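Local coordinates for ParM protein (Staphylococcus aureus, PDB 3JS6) that is an actin-like protein encoded on the plasmid pSK41 that forms filaments and probably uses them to segregate plasmid DNA to daughter cells, at residues Met164-Asp169 against Arg293-Gly298. Residues are numbered along the deposited sequence; the frame is centred on the assembly and turned at random.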
# COMPACT_ATOMS: atom_id res chain seq x y z
N MSE A 164 -10.98 -0.74 -0.46
CA MSE A 164 -11.66 -0.98 -1.75
C MSE A 164 -10.70 -1.52 -2.81
O MSE A 164 -11.11 -2.29 -3.69
CB MSE A 164 -12.31 0.30 -2.28
CG MSE A 164 -13.82 0.20 -2.47
SE MSE A 164 -14.49 -1.39 -3.41
CE MSE A 164 -16.39 -1.01 -3.20
N GLY A 165 -9.44 -1.11 -2.75
CA GLY A 165 -8.48 -1.58 -3.71
C GLY A 165 -8.35 -3.08 -3.57
O GLY A 165 -8.31 -3.82 -4.54
N THR A 166 -8.28 -3.52 -2.32
CA THR A 166 -8.17 -4.93 -2.00
C THR A 166 -9.39 -5.70 -2.50
O THR A 166 -9.26 -6.71 -3.16
CB THR A 166 -7.99 -5.10 -0.47
OG1 THR A 166 -6.75 -4.48 -0.08
CG2 THR A 166 -7.95 -6.56 -0.07
N LEU A 167 -10.59 -5.22 -2.17
CA LEU A 167 -11.81 -5.89 -2.64
C LEU A 167 -11.84 -6.02 -4.17
O LEU A 167 -12.22 -7.06 -4.72
CB LEU A 167 -13.04 -5.12 -2.17
CG LEU A 167 -13.42 -5.41 -0.72
CD1 LEU A 167 -14.51 -4.45 -0.26
CD2 LEU A 167 -13.89 -6.84 -0.61
N LEU A 168 -11.45 -4.94 -4.85
CA LEU A 168 -11.45 -4.89 -6.31
C LEU A 168 -10.43 -5.82 -6.96
O LEU A 168 -10.63 -6.29 -8.09
CB LEU A 168 -11.20 -3.45 -6.77
CG LEU A 168 -12.36 -2.49 -6.47
CD1 LEU A 168 -11.94 -1.06 -6.90
CD2 LEU A 168 -13.62 -2.93 -7.21
N ASP A 169 -9.33 -6.08 -6.26
CA ASP A 169 -8.29 -6.99 -6.74
C ASP A 169 -8.96 -8.35 -6.95
O ASP A 169 -8.71 -9.02 -7.95
CB ASP A 169 -7.18 -7.09 -5.67
CG ASP A 169 -6.08 -8.12 -5.99
OD1 ASP A 169 -5.66 -8.28 -7.17
OD2 ASP A 169 -5.58 -8.75 -5.03
N ARG A 293 -17.64 -13.41 1.79
CA ARG A 293 -16.19 -13.64 1.72
C ARG A 293 -15.48 -12.70 2.68
O ARG A 293 -15.93 -11.58 2.94
CB ARG A 293 -15.66 -13.38 0.30
CG ARG A 293 -14.38 -14.14 -0.11
CD ARG A 293 -14.66 -15.65 -0.31
NE ARG A 293 -15.75 -15.89 -1.26
CZ ARG A 293 -15.65 -15.82 -2.59
NH1 ARG A 293 -14.48 -15.54 -3.16
NH2 ARG A 293 -16.72 -16.00 -3.35
N ILE A 294 -14.37 -13.16 3.21
CA ILE A 294 -13.54 -12.35 4.07
C ILE A 294 -12.19 -12.47 3.40
O ILE A 294 -11.63 -13.57 3.28
CB ILE A 294 -13.46 -12.94 5.51
CG1 ILE A 294 -14.83 -12.85 6.19
CG2 ILE A 294 -12.40 -12.23 6.28
CD1 ILE A 294 -14.93 -13.66 7.50
N ILE A 295 -11.68 -11.34 2.92
CA ILE A 295 -10.39 -11.32 2.25
C ILE A 295 -9.37 -11.08 3.36
O ILE A 295 -9.51 -10.13 4.15
CB ILE A 295 -10.34 -10.16 1.21
CG1 ILE A 295 -11.21 -10.50 -0.01
CG2 ILE A 295 -8.95 -9.97 0.69
CD1 ILE A 295 -12.63 -10.19 0.12
N VAL A 296 -8.38 -11.95 3.43
CA VAL A 296 -7.35 -11.85 4.46
C VAL A 296 -6.18 -11.18 3.80
O VAL A 296 -5.65 -11.70 2.83
CB VAL A 296 -6.95 -13.25 4.94
CG1 VAL A 296 -5.96 -13.17 6.09
CG2 VAL A 296 -8.21 -14.01 5.34
N THR A 297 -5.77 -10.02 4.31
CA THR A 297 -4.67 -9.28 3.70
C THR A 297 -3.70 -8.73 4.78
O THR A 297 -3.86 -9.03 5.97
CB THR A 297 -5.24 -8.14 2.81
OG1 THR A 297 -4.22 -7.62 1.97
CG2 THR A 297 -5.82 -7.01 3.67
N GLY A 298 -2.70 -7.96 4.37
CA GLY A 298 -1.75 -7.43 5.34
C GLY A 298 -0.52 -8.31 5.49
O GLY A 298 -0.52 -9.46 5.06
O HOH W 1 -4.36 -4.99 1.19
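Ile295 receives Thr166 on one of its branches and Leu167 on the other, and through this isoleucine the short helix 162-169 rests on one face of a mixed five-stranded sheet of the actin-like fold. Strand 293-297 runs between parallel neighbours 185-191 and 316-317; helix 164-169 crosses it steeply, at 112°, with the axes 9.8 Å apart. Strand alternation sets the two faces: the CB atoms of Ile295 and Thr297 point toward the helix, while those of Ile294 and Val296 point away. On that far face the side chain of Val296 touches helix 301-311.

Beta-branching suits Ile295 to its place, because the side chain divides right at CB. CG2 of Ile295, anti to the backbone N, lies 3.6 Å from the methyl CG2 of Thr166, the two side chains passing each other in opposite directions. The other arm, through CG1, carries CD1 of Ile295 to 3.7 Å from CD2 of Leu167. Leucine fits there because its CB does not aim straight at the strand, yet the longer chain brings a methyl back to it; Val188 and Tyr201 lie against the same side chain.

Thr166 is two-sided. With chi1 at -64° its methyl CG2 stands anti to the backbone N and faces the strand, 4.3 Å from CB of Thr297, while the hydroxyl lies beside that N and turns to water. A residue with both a methyl and a hydroxyl suits this point, where the apolar contact gives way to a water. Both threonines are buried, and one water bridges the two hydroxyls, sitting 2.8 Å from OG1 of Thr166 and 2.7 Å from OG1 of Thr297.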